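Local coordinates for adhesion and penetration protein autotransporter (Haemophilus influenzae, PDB 3SYJ), which promotes bacterial adherence to and invasion of host cells, self-associates in bacterial aggregation, and is probably a serine protease, at residues 133-139 with 253-259. Residue numbers count along the deposited sequence, not the author numbering.
Sequences MTSNMNG and LVRKSYF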
loop_
_atom_site.group_PDB
_atom_site.type_symbol
_atom_site.label_atom_id
_atom_site.label_comp_id
_atom_site.label_asym_id
_atom_site.label_seq_id
_atom_site.Cartn_x
_atom_site.Cartn_y
_atom_site.Cartn_z
ATOM N N MET A 133 -60.624 -12.790 20.204
ATOM C CA MET A 133 -61.254 -13.186 21.457
ATOM C C MET A 133 -61.035 -14.667 21.816
ATOM O O MET A 133 -60.902 -15.522 20.937
ATOM C CB MET A 133 -62.754 -12.941 21.371
ATOM C CG MET A 133 -63.138 -11.516 21.077
ATOM S SD MET A 133 -64.918 -11.357 21.204
ATOM C CE MET A 133 -65.110 -9.588 21.071
ATOM N N THR A 134 -61.004 -14.966 23.114
ATOM C CA THR A 134 -61.058 -16.353 23.562
ATOM C C THR A 134 -62.476 -16.839 23.277
ATOM O O THR A 134 -63.406 -16.033 23.213
ATOM C CB THR A 134 -60.705 -16.510 25.070
ATOM O OG1 THR A 134 -61.516 -15.633 25.863
ATOM C CG2 THR A 134 -59.239 -16.195 25.308
ATOM N N SER A 135 -62.651 -18.142 23.091
ATOM C CA SER A 135 -63.939 -18.635 22.609
ATOM C C SER A 135 -64.751 -19.420 23.637
ATOM O O SER A 135 -65.954 -19.613 23.465
ATOM C CB SER A 135 -63.741 -19.471 21.350
ATOM O OG SER A 135 -62.813 -20.507 21.589
ATOM N N ASN A 136 -64.100 -19.871 24.703
ATOM C CA ASN A 136 -64.770 -20.680 25.716
ATOM C C ASN A 136 -65.376 -19.794 26.790
ATOM O O ASN A 136 -64.753 -18.825 27.226
ATOM C CB ASN A 136 -63.773 -21.659 26.331
ATOM C CG ASN A 136 -64.447 -22.833 27.026
ATOM O OD1 ASN A 136 -65.397 -22.664 27.789
ATOM N ND2 ASN A 136 -63.932 -24.036 26.778
ATOM N N MET A 137 -66.593 -20.111 27.211
ATOM C CA MET A 137 -67.260 -19.312 28.235
ATOM C C MET A 137 -67.066 -19.877 29.649
ATOM O O MET A 137 -67.472 -19.261 30.638
ATOM C CB MET A 137 -68.746 -19.148 27.918
ATOM C CG MET A 137 -69.029 -18.539 26.553
ATOM S SD MET A 137 -68.379 -16.867 26.353
ATOM C CE MET A 137 -69.118 -16.040 27.748
ATOM N N ASN A 138 -66.433 -21.040 29.748
ATOM C CA ASN A 138 -66.109 -21.595 31.053
ATOM C C ASN A 138 -64.795 -21.033 31.601
ATOM O O ASN A 138 -63.713 -21.351 31.103
ATOM C CB ASN A 138 -66.066 -23.121 30.999
ATOM C CG ASN A 138 -65.664 -23.740 32.335
ATOM O OD1 ASN A 138 -66.030 -23.243 33.415
ATOM N ND2 ASN A 138 -64.901 -24.832 32.269
ATOM N N GLY A 139 -64.899 -20.199 32.631
ATOM C CA GLY A 139 -63.740 -19.583 33.245
ATOM C C GLY A 139 -62.632 -20.545 33.639
ATOM O O GLY A 139 -61.452 -20.203 33.561
ATOM N N LEU A 253 -66.152 -12.776 30.991
ATOM C CA LEU A 253 -65.446 -13.342 29.845
ATOM C C LEU A 253 -65.998 -12.775 28.535
ATOM O O LEU A 253 -67.156 -12.373 28.472
ATOM C CB LEU A 253 -65.536 -14.872 29.853
ATOM C CG LEU A 253 -64.940 -15.588 31.074
ATOM C CD1 LEU A 253 -65.070 -17.096 30.921
ATOM C CD2 LEU A 253 -63.485 -15.209 31.303
ATOM N N VAL A 254 -65.168 -12.723 27.495
ATOM C CA VAL A 254 -65.617 -12.164 26.219
ATOM C C VAL A 254 -66.537 -13.145 25.507
ATOM O O VAL A 254 -66.381 -14.360 25.641
ATOM C CB VAL A 254 -64.441 -11.784 25.297
ATOM C CG1 VAL A 254 -63.675 -10.595 25.880
ATOM C CG2 VAL A 254 -63.524 -12.985 25.080
ATOM N N ARG A 255 -67.480 -12.608 24.739
ATOM C CA ARG A 255 -68.525 -13.421 24.127
ATOM C C ARG A 255 -68.427 -13.468 22.599
ATOM O O ARG A 255 -68.992 -12.639 21.900
ATOM C CB ARG A 255 -69.894 -12.937 24.607
ATOM C CG ARG A 255 -69.950 -12.875 26.135
ATOM C CD ARG A 255 -71.267 -12.353 26.682
ATOM N NE ARG A 255 -71.159 -12.063 28.110
ATOM C CZ ARG A 255 -71.996 -11.279 28.778
ATOM N NH1 ARG A 255 -73.013 -10.713 28.153
ATOM N NH2 ARG A 255 -71.815 -11.055 30.070
ATOM N N LYS A 256 -67.702 -14.462 22.099
ATOM C CA LYS A 256 -67.403 -14.587 20.679
ATOM C C LYS A 256 -68.652 -14.860 19.833
ATOM O O LYS A 256 -68.762 -14.378 18.708
ATOM C CB LYS A 256 -66.383 -15.708 20.483
ATOM C CG LYS A 256 -65.813 -15.840 19.086
ATOM C CD LYS A 256 -64.452 -15.172 18.993
ATOM C CE LYS A 256 -63.595 -15.805 17.901
ATOM N NZ LYS A 256 -63.270 -17.236 18.191
ATOM N N SER A 257 -69.588 -15.639 20.371
ATOM C CA SER A 257 -70.806 -15.987 19.641
ATOM C C SER A 257 -71.750 -14.810 19.545
ATOM O O SER A 257 -72.447 -14.640 18.546
ATOM C CB SER A 257 -71.532 -17.153 20.308
ATOM O OG SER A 257 -71.071 -18.390 19.798
ATOM N N TYR A 258 -71.786 -14.007 20.598
ATOM C CA TYR A 258 -72.620 -12.820 20.598
ATOM C C TYR A 258 -72.056 -11.832 19.600
ATOM O O TYR A 258 -72.795 -11.226 18.826
ATOM C CB TYR A 258 -72.657 -12.203 21.988
ATOM C CG TYR A 258 -73.301 -10.842 22.070
ATOM C CD1 TYR A 258 -74.662 -10.681 21.846
ATOM C CD2 TYR A 258 -72.553 -9.723 22.412
ATOM C CE1 TYR A 258 -75.260 -9.434 21.946
ATOM C CE2 TYR A 258 -73.138 -8.477 22.518
ATOM C CZ TYR A 258 -74.493 -8.338 22.284
ATOM O OH TYR A 258 -75.077 -7.098 22.384
ATOM N N PHE A 259 -70.740 -11.675 19.602
ATOM C CA PHE A 259 -70.137 -10.745 18.667
ATOM C C PHE A 259 -70.429 -11.150 17.225
ATOM O O PHE A 259 -70.699 -10.297 16.387
ATOM C CB PHE A 259 -68.633 -10.632 18.860
ATOM C CG PHE A 259 -67.974 -9.834 17.785
ATOM C CD1 PHE A 259 -68.082 -8.454 17.772
ATOM C CD2 PHE A 259 -67.298 -10.462 16.751
ATOM C CE1 PHE A 259 -67.496 -7.707 16.767
ATOM C CE2 PHE A 259 -66.713 -9.720 15.744
ATOM C CZ PHE A 259 -66.817 -8.338 15.755
HETATM O O HOH W 1 -64.139 -15.960 26.529
HETATM O O HOH W 2 -66.072 -16.369 23.586
#
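Water can join backbones that run close without bonding directly, as residues 133-139 and 253-259 illustrate. The first is an irregular loop; the second leaves strand 249-253, turns at the N-cap residue Arg255 and enters helix 256-266. They run antiparallel, with CA atoms 5.7 Å apart at Ser135 and Lys256. No direct hydrogen bond spans the gap. Instead, water 2 donates to Thr134 O and Val254 O and accepts from Lys256 N, while water 1 hydrogen-bonds to Thr134 OG1, Asn136 O and Val254 O. Thr134 OG1 also hydrogen-bonds to Asn235 OD1. Asn136 shapes the loop through an Asx turn, its OD1 accepting from Asn138 N at 2.7 Å. Beside the water-bridged gap, Met133 CB packs on Val254 CG2 (3.8 Å) and Lys256 CD (3.7 Å), and Leu253 CD1 lies 3.2 Å from Met137 O. Met137 folds back, placing CE 3.6 Å from CG of Arg255; the Arg255 guanidinium, through NH2, hydrogen-bonds to Glu113 O. Backbone hydrogen bonds between Thr134 and Ile234 and between Val254 and Asn235 tie both segments to strand 231-238. The contact thus packs an interstrand loop against a strand-to-helix exit of the chymotrypsin-like S6 peptidase domain, away from the probable catalytic Ser218, although Arg255 comes near the likely triad without touching it.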